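Local coordinates for protein hypothetical methylmalonyl-CoA decarboxylase alpha subunit (Sulfolobus tokodaii, PDB 1X0U) that is of unconfirmed function but probably serves as a carboxyl transferase subunit, with two domain halves of the ClpP/crotonase-like fold, at residues 127-132 / 162-167; 185-190 / 231-236; 243-248 / 303-308; 247-252 / 317-322. All coordinates share one frame; numbering follows the deposited sequence.

Contact 1 (127-132 / 162-167)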
# COMPACT_ATOMS: atom_id res chain seq x y z
N ALA A 127 -23.33 -2.02 0.87
CA ALA A 127 -24.58 -2.75 1.08
C ALA A 127 -25.07 -3.39 -0.22
O ALA A 127 -24.84 -2.86 -1.30
CB ALA A 127 -25.64 -1.83 1.64
N PRO A 128 -25.73 -4.55 -0.12
CA PRO A 128 -26.25 -5.25 -1.29
C PRO A 128 -27.29 -4.39 -2.02
O PRO A 128 -27.81 -3.42 -1.47
CB PRO A 128 -26.90 -6.51 -0.70
CG PRO A 128 -26.17 -6.71 0.62
CD PRO A 128 -26.02 -5.29 1.12
N VAL A 129 -27.60 -4.78 -3.26
CA VAL A 129 -28.60 -4.08 -4.05
C VAL A 129 -29.48 -5.08 -4.79
O VAL A 129 -28.99 -5.94 -5.52
CB VAL A 129 -27.97 -3.16 -5.11
CG1 VAL A 129 -26.92 -3.91 -5.89
CG2 VAL A 129 -29.05 -2.66 -6.07
N VAL A 130 -30.79 -4.98 -4.59
CA VAL A 130 -31.66 -5.87 -5.32
C VAL A 130 -32.52 -5.00 -6.22
O VAL A 130 -33.14 -4.03 -5.77
CB VAL A 130 -32.55 -6.77 -4.40
CG1 VAL A 130 -32.10 -6.68 -2.95
CG2 VAL A 130 -34.01 -6.42 -4.57
N GLY A 131 -32.51 -5.33 -7.50
CA GLY A 131 -33.29 -4.58 -8.46
C GLY A 131 -34.53 -5.34 -8.86
O GLY A 131 -34.45 -6.38 -9.52
N ILE A 132 -35.69 -4.83 -8.46
CA ILE A 132 -36.96 -5.45 -8.80
C ILE A 132 -37.40 -4.85 -10.14
O ILE A 132 -38.04 -3.79 -10.21
CB ILE A 132 -38.01 -5.18 -7.71
CG1 ILE A 132 -37.41 -5.45 -6.33
CG2 ILE A 132 -39.22 -6.09 -7.92
CD1 ILE A 132 -38.35 -5.16 -5.18
N GLY A 162 -18.51 -8.10 -7.69
CA GLY A 162 -17.57 -8.74 -6.78
C GLY A 162 -17.26 -7.87 -5.58
O GLY A 162 -16.35 -8.19 -4.83
N VAL A 163 -18.00 -6.78 -5.40
CA VAL A 163 -17.80 -5.87 -4.27
C VAL A 163 -19.02 -5.92 -3.34
O VAL A 163 -18.89 -5.99 -2.12
CB VAL A 163 -17.61 -4.42 -4.76
CG1 VAL A 163 -17.34 -3.50 -3.57
CG2 VAL A 163 -16.47 -4.35 -5.78
N ILE A 164 -20.20 -5.85 -3.94
CA ILE A 164 -21.45 -5.91 -3.20
C ILE A 164 -22.39 -6.86 -3.96
O ILE A 164 -22.50 -6.78 -5.19
CB ILE A 164 -22.12 -4.51 -3.05
CG1 ILE A 164 -22.18 -3.78 -4.40
CG2 ILE A 164 -21.33 -3.66 -2.06
CD1 ILE A 164 -23.05 -2.51 -4.38
N PRO A 165 -23.05 -7.77 -3.25
CA PRO A 165 -23.97 -8.73 -3.89
C PRO A 165 -25.02 -7.98 -4.70
O PRO A 165 -25.60 -7.01 -4.22
CB PRO A 165 -24.60 -9.47 -2.70
CG PRO A 165 -23.59 -9.30 -1.61
CD PRO A 165 -23.13 -7.88 -1.78
N GLN A 166 -25.27 -8.45 -5.92
CA GLN A 166 -26.26 -7.84 -6.79
C GLN A 166 -27.28 -8.87 -7.25
O GLN A 166 -26.97 -9.76 -8.05
CB GLN A 166 -25.59 -7.24 -8.02
CG GLN A 166 -24.67 -6.08 -7.73
CD GLN A 166 -23.95 -5.62 -8.98
OE1 GLN A 166 -22.95 -6.21 -9.39
NE2 GLN A 166 -24.49 -4.58 -9.61
N ILE A 167 -28.51 -8.73 -6.76
CA ILE A 167 -29.60 -9.64 -7.10
C ILE A 167 -30.71 -8.91 -7.87
O ILE A 167 -31.12 -7.82 -7.50
CB ILE A 167 -30.22 -10.24 -5.82
CG1 ILE A 167 -29.14 -10.98 -5.03
CG2 ILE A 167 -31.34 -11.19 -6.18
CD1 ILE A 167 -29.57 -11.38 -3.62

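Contact 2 (185-190 / 231-236)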
# COMPACT_ATOMS: atom_id res chain seq x y z
N THR A 185 -25.68 -8.55 -13.08
CA THR A 185 -25.75 -8.77 -11.63
C THR A 185 -25.40 -10.25 -11.36
O THR A 185 -25.25 -11.03 -12.30
CB THR A 185 -27.16 -8.44 -11.07
OG1 THR A 185 -28.13 -9.31 -11.67
CG2 THR A 185 -27.53 -6.98 -11.36
N ASP A 186 -25.26 -10.63 -10.09
CA ASP A 186 -24.86 -12.01 -9.76
C ASP A 186 -25.94 -13.09 -9.89
O ASP A 186 -25.64 -14.21 -10.31
CB ASP A 186 -24.27 -12.04 -8.35
CG ASP A 186 -23.18 -11.00 -8.14
OD1 ASP A 186 -22.21 -10.98 -8.93
OD2 ASP A 186 -23.30 -10.20 -7.19
N PHE A 187 -27.17 -12.77 -9.52
CA PHE A 187 -28.27 -13.73 -9.59
C PHE A 187 -29.52 -13.11 -10.17
O PHE A 187 -29.87 -11.97 -9.83
CB PHE A 187 -28.63 -14.26 -8.19
CG PHE A 187 -27.50 -14.96 -7.48
CD1 PHE A 187 -27.20 -16.29 -7.74
CD2 PHE A 187 -26.70 -14.26 -6.57
CE1 PHE A 187 -26.14 -16.92 -7.11
CE2 PHE A 187 -25.64 -14.89 -5.93
CZ PHE A 187 -25.36 -16.22 -6.21
N ILE A 188 -30.19 -13.86 -11.03
CA ILE A 188 -31.44 -13.40 -11.61
C ILE A 188 -32.55 -14.34 -11.15
O ILE A 188 -32.55 -15.53 -11.47
CB ILE A 188 -31.41 -13.38 -13.15
CG1 ILE A 188 -30.47 -12.29 -13.67
CG2 ILE A 188 -32.81 -13.10 -13.69
CD1 ILE A 188 -30.42 -12.21 -15.19
N ILE A 189 -33.48 -13.80 -10.36
CA ILE A 189 -34.63 -14.54 -9.88
C ILE A 189 -35.79 -14.04 -10.74
O ILE A 189 -36.10 -12.85 -10.75
CB ILE A 189 -34.92 -14.24 -8.42
CG1 ILE A 189 -33.73 -14.68 -7.56
CG2 ILE A 189 -36.22 -14.91 -7.99
CD1 ILE A 189 -33.74 -14.14 -6.15
N MET A 190 -36.43 -14.95 -11.47
CA MET A 190 -37.51 -14.59 -12.36
C MET A 190 -38.77 -15.39 -12.08
O MET A 190 -38.71 -16.56 -11.73
CB MET A 190 -37.06 -14.81 -13.80
CG MET A 190 -38.06 -14.37 -14.85
SD MET A 190 -37.29 -14.39 -16.46
CE MET A 190 -38.70 -14.18 -17.52
N VAL A 231 -29.56 -17.96 -18.42
CA VAL A 231 -29.63 -16.55 -18.04
C VAL A 231 -30.24 -16.34 -16.67
O VAL A 231 -29.83 -15.46 -15.92
CB VAL A 231 -30.44 -15.73 -19.08
CG1 VAL A 231 -30.66 -14.32 -18.59
CG2 VAL A 231 -29.72 -15.72 -20.41
N VAL A 232 -31.24 -17.16 -16.34
CA VAL A 232 -31.91 -17.07 -15.06
C VAL A 232 -31.32 -18.08 -14.09
O VAL A 232 -31.04 -19.21 -14.47
CB VAL A 232 -33.42 -17.33 -15.23
CG1 VAL A 232 -34.07 -17.65 -13.89
CG2 VAL A 232 -34.07 -16.10 -15.85
N HIS A 233 -31.13 -17.66 -12.84
CA HIS A 233 -30.55 -18.53 -11.81
C HIS A 233 -31.60 -19.21 -10.95
O HIS A 233 -31.39 -20.32 -10.47
CB HIS A 233 -29.58 -17.73 -10.92
CG HIS A 233 -28.47 -17.09 -11.69
ND1 HIS A 233 -28.59 -15.85 -12.26
CD2 HIS A 233 -27.26 -17.57 -12.06
CE1 HIS A 233 -27.50 -15.58 -12.96
NE2 HIS A 233 -26.68 -16.61 -12.85
N PHE A 234 -32.73 -18.54 -10.74
CA PHE A 234 -33.83 -19.11 -9.96
C PHE A 234 -35.14 -18.80 -10.65
O PHE A 234 -35.40 -17.64 -11.01
CB PHE A 234 -33.91 -18.51 -8.56
CG PHE A 234 -32.68 -18.65 -7.75
CD1 PHE A 234 -31.78 -17.59 -7.65
CD2 PHE A 234 -32.42 -19.82 -7.05
CE1 PHE A 234 -30.64 -17.70 -6.85
CE2 PHE A 234 -31.29 -19.93 -6.26
CZ PHE A 234 -30.40 -18.87 -6.16
N MET A 235 -35.95 -19.83 -10.84
CA MET A 235 -37.26 -19.65 -11.45
C MET A 235 -38.29 -19.91 -10.36
O MET A 235 -38.21 -20.91 -9.65
CB MET A 235 -37.47 -20.62 -12.60
CG MET A 235 -38.86 -20.53 -13.20
SD MET A 235 -38.95 -21.37 -14.79
CE MET A 235 -38.82 -23.10 -14.26
N VAL A 236 -39.26 -19.02 -10.24
CA VAL A 236 -40.28 -19.15 -9.21
C VAL A 236 -41.69 -18.92 -9.75
O VAL A 236 -41.88 -18.39 -10.84
CB VAL A 236 -39.98 -18.17 -8.06
CG1 VAL A 236 -40.07 -16.74 -8.55
CG2 VAL A 236 -40.91 -18.42 -6.93

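Contact 3 (243-248 / 303-308)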
# COMPACT_ATOMS: atom_id res chain seq x y z
N ILE A 243 -39.51 -12.65 -3.67
CA ILE A 243 -38.92 -11.86 -2.60
C ILE A 243 -38.55 -12.69 -1.36
O ILE A 243 -37.62 -12.34 -0.64
CB ILE A 243 -39.80 -10.61 -2.21
CG1 ILE A 243 -40.53 -10.83 -0.89
CG2 ILE A 243 -40.75 -10.28 -3.33
CD1 ILE A 243 -39.71 -10.42 0.32
N ASN A 244 -39.26 -13.79 -1.10
CA ASN A 244 -38.89 -14.62 0.04
C ASN A 244 -37.57 -15.28 -0.33
O ASN A 244 -36.71 -15.46 0.51
CB ASN A 244 -39.92 -15.73 0.32
CG ASN A 244 -41.11 -15.24 1.10
OD1 ASN A 244 -41.04 -14.24 1.81
ND2 ASN A 244 -42.22 -15.96 0.98
N LEU A 245 -37.44 -15.62 -1.60
CA LEU A 245 -36.23 -16.26 -2.09
C LEU A 245 -35.07 -15.26 -1.97
O LEU A 245 -33.99 -15.63 -1.49
CB LEU A 245 -36.42 -16.69 -3.55
CG LEU A 245 -35.53 -17.74 -4.24
CD1 LEU A 245 -34.90 -17.13 -5.46
CD2 LEU A 245 -34.47 -18.29 -3.30
N THR A 246 -35.28 -14.00 -2.37
CA THR A 246 -34.20 -13.03 -2.26
C THR A 246 -33.76 -12.87 -0.81
O THR A 246 -32.56 -12.76 -0.53
CB THR A 246 -34.58 -11.63 -2.81
OG1 THR A 246 -35.50 -11.00 -1.90
CG2 THR A 246 -35.21 -11.72 -4.18
N LYS A 247 -34.72 -12.87 0.11
CA LYS A 247 -34.38 -12.76 1.54
C LYS A 247 -33.53 -13.95 1.96
O LYS A 247 -32.60 -13.82 2.74
CB LYS A 247 -35.63 -12.76 2.41
CG LYS A 247 -36.47 -11.52 2.38
CD LYS A 247 -37.63 -11.71 3.35
CE LYS A 247 -38.51 -10.48 3.45
NZ LYS A 247 -39.52 -10.66 4.52
N ARG A 248 -33.87 -15.13 1.43
CA ARG A 248 -33.13 -16.34 1.78
C ARG A 248 -31.73 -16.30 1.16
O ARG A 248 -30.75 -16.69 1.79
CB ARG A 248 -33.89 -17.58 1.30
CG ARG A 248 -33.32 -18.87 1.86
CD ARG A 248 -33.94 -20.10 1.24
NE ARG A 248 -33.22 -21.30 1.66
CZ ARG A 248 -33.34 -22.49 1.07
NH1 ARG A 248 -34.16 -22.64 0.05
NH2 ARG A 248 -32.62 -23.52 1.51
N GLU A 303 -30.67 -28.44 4.63
CA GLU A 303 -31.08 -27.32 3.77
C GLU A 303 -30.06 -26.95 2.69
O GLU A 303 -28.86 -26.87 2.95
CB GLU A 303 -31.42 -26.09 4.61
CG GLU A 303 -32.92 -25.96 4.92
CD GLU A 303 -33.81 -26.34 3.73
OE1 GLU A 303 -34.06 -27.55 3.53
OE2 GLU A 303 -34.26 -25.44 2.99
N PHE A 304 -30.56 -26.73 1.48
CA PHE A 304 -29.70 -26.40 0.35
C PHE A 304 -30.43 -25.46 -0.61
O PHE A 304 -31.48 -25.82 -1.16
CB PHE A 304 -29.31 -27.71 -0.36
CG PHE A 304 -28.43 -27.52 -1.57
CD1 PHE A 304 -27.20 -26.88 -1.46
CD2 PHE A 304 -28.80 -28.07 -2.79
CE1 PHE A 304 -26.35 -26.79 -2.56
CE2 PHE A 304 -27.96 -27.98 -3.90
CZ PHE A 304 -26.73 -27.34 -3.78
N LEU A 305 -29.88 -24.27 -0.81
CA LEU A 305 -30.47 -23.29 -1.72
C LEU A 305 -29.73 -23.53 -3.03
O LEU A 305 -28.58 -23.11 -3.21
CB LEU A 305 -30.24 -21.85 -1.22
CG LEU A 305 -31.04 -20.74 -1.93
CD1 LEU A 305 -30.67 -19.38 -1.38
CD2 LEU A 305 -30.75 -20.78 -3.40
N GLU A 306 -30.40 -24.22 -3.95
CA GLU A 306 -29.77 -24.56 -5.21
C GLU A 306 -29.84 -23.51 -6.31
O GLU A 306 -30.92 -23.05 -6.70
CB GLU A 306 -30.34 -25.88 -5.74
CG GLU A 306 -29.53 -26.45 -6.88
CD GLU A 306 -29.86 -27.90 -7.16
OE1 GLU A 306 -30.40 -28.56 -6.27
OE2 GLU A 306 -29.56 -28.38 -8.26
N VAL A 307 -28.66 -23.14 -6.80
CA VAL A 307 -28.51 -22.15 -7.86
C VAL A 307 -28.57 -22.86 -9.21
O VAL A 307 -28.00 -23.95 -9.37
CB VAL A 307 -27.14 -21.42 -7.72
CG1 VAL A 307 -26.95 -20.41 -8.85
CG2 VAL A 307 -27.07 -20.72 -6.38
N HIS A 308 -29.24 -22.25 -10.19
CA HIS A 308 -29.36 -22.85 -11.52
C HIS A 308 -29.92 -24.27 -11.46
O HIS A 308 -29.53 -25.14 -12.24
CB HIS A 308 -28.00 -22.88 -12.20
CG HIS A 308 -27.72 -21.69 -13.07
ND1 HIS A 308 -26.45 -21.17 -13.24
CD2 HIS A 308 -28.53 -20.97 -13.89
CE1 HIS A 308 -26.50 -20.18 -14.11
NE2 HIS A 308 -27.75 -20.04 -14.53
O HOH W 1 -34.14 -25.18 -1.28

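Contact 4 (247-252 / 317-322)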
# COMPACT_ATOMS: atom_id res chain seq x y z
N LYS A 247 -34.72 -12.87 0.11
CA LYS A 247 -34.38 -12.76 1.54
C LYS A 247 -33.53 -13.95 1.96
O LYS A 247 -32.60 -13.82 2.74
CB LYS A 247 -35.63 -12.76 2.41
CG LYS A 247 -36.47 -11.52 2.38
CD LYS A 247 -37.63 -11.71 3.35
CE LYS A 247 -38.51 -10.48 3.45
NZ LYS A 247 -39.52 -10.66 4.52
N ARG A 248 -33.87 -15.13 1.43
CA ARG A 248 -33.13 -16.34 1.78
C ARG A 248 -31.73 -16.30 1.16
O ARG A 248 -30.75 -16.69 1.79
CB ARG A 248 -33.89 -17.58 1.30
CG ARG A 248 -33.32 -18.87 1.86
CD ARG A 248 -33.94 -20.10 1.24
NE ARG A 248 -33.22 -21.30 1.66
CZ ARG A 248 -33.34 -22.49 1.07
NH1 ARG A 248 -34.16 -22.64 0.05
NH2 ARG A 248 -32.62 -23.52 1.51
N LEU A 249 -31.65 -15.82 -0.08
CA LEU A 249 -30.38 -15.71 -0.76
C LEU A 249 -29.48 -14.76 0.02
O LEU A 249 -28.34 -15.08 0.33
CB LEU A 249 -30.58 -15.19 -2.19
CG LEU A 249 -29.31 -15.04 -3.03
CD1 LEU A 249 -28.57 -16.39 -3.06
CD2 LEU A 249 -29.68 -14.58 -4.45
N LEU A 250 -30.00 -13.58 0.34
CA LEU A 250 -29.22 -12.60 1.09
C LEU A 250 -28.70 -13.16 2.41
O LEU A 250 -27.59 -12.83 2.84
CB LEU A 250 -30.06 -11.35 1.37
CG LEU A 250 -30.31 -10.38 0.22
CD1 LEU A 250 -31.39 -9.39 0.63
CD2 LEU A 250 -29.01 -9.65 -0.16
N SER A 251 -29.51 -13.99 3.06
CA SER A 251 -29.11 -14.58 4.35
C SER A 251 -27.82 -15.37 4.23
O SER A 251 -27.13 -15.56 5.22
CB SER A 251 -30.22 -15.48 4.91
OG SER A 251 -30.37 -16.68 4.15
N TYR A 252 -27.49 -15.84 3.03
CA TYR A 252 -26.26 -16.62 2.84
C TYR A 252 -25.05 -15.75 2.46
O TYR A 252 -23.90 -16.21 2.51
CB TYR A 252 -26.45 -17.68 1.75
CG TYR A 252 -27.29 -18.88 2.14
CD1 TYR A 252 -26.81 -19.83 3.04
CD2 TYR A 252 -28.56 -19.06 1.60
CE1 TYR A 252 -27.57 -20.94 3.39
CE2 TYR A 252 -29.33 -20.17 1.94
CZ TYR A 252 -28.83 -21.10 2.84
OH TYR A 252 -29.61 -22.17 3.18
N VAL A 317 -24.84 -27.02 -7.84
CA VAL A 317 -24.16 -25.96 -7.11
C VAL A 317 -25.19 -25.23 -6.27
O VAL A 317 -26.33 -25.04 -6.70
CB VAL A 317 -23.46 -24.93 -8.05
CG1 VAL A 317 -22.36 -25.63 -8.87
CG2 VAL A 317 -24.48 -24.24 -8.97
N GLY A 318 -24.79 -24.83 -5.08
CA GLY A 318 -25.70 -24.12 -4.22
C GLY A 318 -25.07 -23.76 -2.89
O GLY A 318 -23.89 -24.06 -2.64
N PHE A 319 -25.88 -23.13 -2.05
CA PHE A 319 -25.45 -22.69 -0.73
C PHE A 319 -26.06 -23.56 0.36
O PHE A 319 -27.12 -24.17 0.19
CB PHE A 319 -25.88 -21.24 -0.48
CG PHE A 319 -25.29 -20.25 -1.46
CD1 PHE A 319 -26.11 -19.55 -2.35
CD2 PHE A 319 -23.92 -20.00 -1.49
CE1 PHE A 319 -25.57 -18.62 -3.25
CE2 PHE A 319 -23.37 -19.08 -2.38
CZ PHE A 319 -24.20 -18.39 -3.26
N ALA A 320 -25.37 -23.59 1.50
CA ALA A 320 -25.82 -24.36 2.64
C ALA A 320 -24.97 -23.94 3.80
O ALA A 320 -24.05 -23.14 3.65
CB ALA A 320 -25.63 -25.86 2.38
N ARG A 321 -25.27 -24.46 4.98
CA ARG A 321 -24.47 -24.15 6.13
C ARG A 321 -23.93 -25.44 6.69
O ARG A 321 -24.60 -26.47 6.63
CB ARG A 321 -25.30 -23.43 7.19
CG ARG A 321 -25.50 -21.96 6.90
CD ARG A 321 -26.56 -21.35 7.77
NE ARG A 321 -26.91 -20.01 7.30
CZ ARG A 321 -26.09 -18.97 7.36
NH1 ARG A 321 -24.88 -19.12 7.88
NH2 ARG A 321 -26.46 -17.78 6.88
N ILE A 322 -22.71 -25.38 7.20
CA ILE A 322 -22.09 -26.54 7.83
C ILE A 322 -21.64 -26.09 9.20
O ILE A 322 -20.65 -25.35 9.34
CB ILE A 322 -20.90 -27.06 7.02
CG1 ILE A 322 -21.42 -27.76 5.76
CG2 ILE A 322 -20.07 -28.02 7.88
CD1 ILE A 322 -20.35 -28.39 4.90
O HOH W 2 -28.89 -18.67 5.34

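Contact 1 (127-132 / 162-167)
Two first torsions put Val-129 CG1 and Gln-166 CG where they touch, within a register set by the parallel bridge between their residues: Val-129 sets CG1 between its backbone N and carbonyl carbon (chi1 49°), and Gln-166 has CG anti to its carbonyl carbon (chi1 -66°). Both side chains lie on the same sheet face and point the same way, with Val-129 CG1 3.6 Å from Gln-166 CG. A second bridge, between Val-130 and Ile-167, puts its side chains on the other face, where the branch carbons Val-130 CB and Ile-167 CB are 4.4 Å apart. The backbone ladder has the same register. Val-129 N donates to Pro-165 O over 3.1 Å, Ile-167 N returns to Val-129 O over 3.1 Å, and Gly-131 N reaches Ile-167 O over 2.9 Å. A close CA-H...O contact, 3.0 Å from Val-130 CA to Ile-167 O, fills in between these bonds. Before the strands begin, the Pro-128 and Pro-165 rings lie alongside each other, CG to CD at 4.0 Å, and Ile-164 presses CB, CG2 and CD1 against the carbonyl oxygen of Ala-127. The two strands, 129-133 and 166-170, are the parallel neighbours of a beta-alpha-beta unit whose helix, 144-160, makes the crossover. Helix 109-125 meets the face carrying Val-129, and helix 239-252 touches Pro-128 and Ile-167. All the touching residues are buried, so the chemistry is that of an interior sheet: main-chain polar groups satisfy one another across the strands, while the mostly hydrocarbon side chains face the helices, Gln-166 contributing its aliphatic CG.

Contact 2 (185-190 / 231-236)
The last strand pair of the first mixed sheet is formed here, where Ile-189 of strand 187-191 bridges Phe-234 of strand 234-236, the outermost strand within the chain, and Met-190 bridges Met-235. The strands run parallel. Met-190 N donates to Phe-234 O over 2.9 Å, and Val-236 N reaches Met-190 O at 2.9 Å. At the entrance to the pair the ladder becomes irregular: Ile-188 O accepts from two successive donors, His-233 N at 2.9 Å and Phe-234 N at 3.1 Å. The imidazole adds a bond at this irregular place. His-233 has CG anti to its carbonyl carbon (chi1 -58°), and its second torsion turns ND1 to Ile-188 N, 2.8 Å away, whose hydrogen it accepts, the donor lying 24° out of the ring plane. A side chain thus supplies the acceptor for Ile-188 N just before the regular ladder with strand 234-236. The carbonyl oxygen of Asp-186 sits over one imidazole face, toward the rim, while Phe-187 turns its ring edge to a face of His-233 in a T-shaped pair with planes at 77°. Beyond them Ile-189 CG1 meets Phe-234 CD1 at 3.5 Å, on the face covered by Leu-245 and Thr-246 of helix 239-252. On the other face Met-190, its chain extended, crosses Val-232 at about a right angle and passes SD 3.7 Å from Val-232 CG2, under helix 222-229. Ile-188 CD1 packs against both the carbonyl oxygen and CG1 of Val-231. Asp-186 itself turns outward to Asn-519 of the second subunit, while its other carboxylate oxygen accepts from Gln-166 N.

Contact 3 (243-248 / 303-308)
Arg-248 and Leu-305 mark the closest backbone approach of the helical segment 243-248 to the extended segment 303-308, yet their CA atoms stay 8.2 Å apart, so side chains must span the gap. The helix is regular here: Arg-248 N bonds to Asn-244 O, and Lys-247 N to Ile-243 O. From it the Arg-248 chain reaches out extended from CG to NE, beginning with CG anti to the backbone N (chi1 -169°). Leu-305 CB sits over the centre of one face of the guanidinium, 3.9 Å above the plane; Glu-303 OE2 comes obliquely from the other side, 2.9 Å from Arg-248 NH2. The carboxylate and guanidinium planes are only 19° apart, and the oxygen stands well out of the guanidinium plane, so this salt bridge is one of charges alone, with no N-H aimed at the oxygen. A directed link is made instead at the edge of the group, where a water lying in its plane accepts from Arg-248 NH1 at 2.9 Å and donates to Phe-304 O at 2.7 Å. The charged end is at the surface; deeper in, Leu-245 CD2 and Leu-305 CD1 meet loosely at 4.4 Å. Helix 239-252 lies on the first mixed sheet, with Leu-245 against Ile-189 and Phe-234. Strand 305-307 is an outermost strand of the second sheet within this chain, hydrogen-bonded to strand 315-322, and Leu-305 also touches Phe-234, so the contact bridges the two sheet systems of the chain.

Contact 4 (247-252 / 317-322)
Tyr-252 lays one face of its ring over Phe-319 CB, which stands 3.9 Å from the ring centroid and 15° off its normal, a CH-pi contact. The tyrosine CB points toward the strand, and its first torsion places CG anti to the carbonyl carbon (chi1 -74°). The two aromatic planes are near parallel but slid apart, with centroids 5.9 Å from each other, so the rings barely overlap and it is the methylene of Phe-319 that fills the face. The phenylalanine ring instead meets Leu-249, whose CD1 comes within 3.7 Å of Phe-319 CE1. Next along the strand, Tyr-252 CE1 rests near Ala-320 CA. This packing of helix 239-252 on a strand links the two halves of this crotonase-clan chain: the helix lies on the first sheet, and its segment 247-252 crosses strand segment 317-322 of the second at 63°, with axes 9.5 Å apart at closest. Leu-305 of strand 305-307 adds its side chain to both Leu-249 and Tyr-252, and Phe-355 and Cys-356 of helix 343-358 pack on Phe-319. At the more polar end, the Arg-321 guanidinium has Tyr-252 CD1 over one face. Arg-321 NH2 comes to 2.9 Å from Ser-251 O, near the guanidinium plane, but the angle is too poor for a hydrogen bond. A water joins the two residues, donating to Ser-251 OG at 2.8 Å and accepting from Arg-321 NH2 at 3.0 Å, and it also lies over the centre of the tyrosine face turned from Phe-319. Arg-321 NH1 donates to Pro-262 O and Gly-324 O.

How the contacts relate
Contacts 1 and 2 are buried strand pairings in the same parallel stretch of the first sheet, joined through neighbouring strands 166-170 and 187-191, where Gln-166 O probably accepts from Asp-186 N. Their cohesion is main-chain bonding with apolar packing, supplemented in contact 2 by a histidine. Contacts 3 and 4 instead share helix 239-252, meet two adjacent strands of the second sheet, and rely on side chains and single waters. Of these, contact 4 is buried and aromatic, whereas contact 3 is at the surface and has a salt bridge. Ile-167 and Phe-187 of the first two contacts pack on Leu-249, tying the first sheet to that helix.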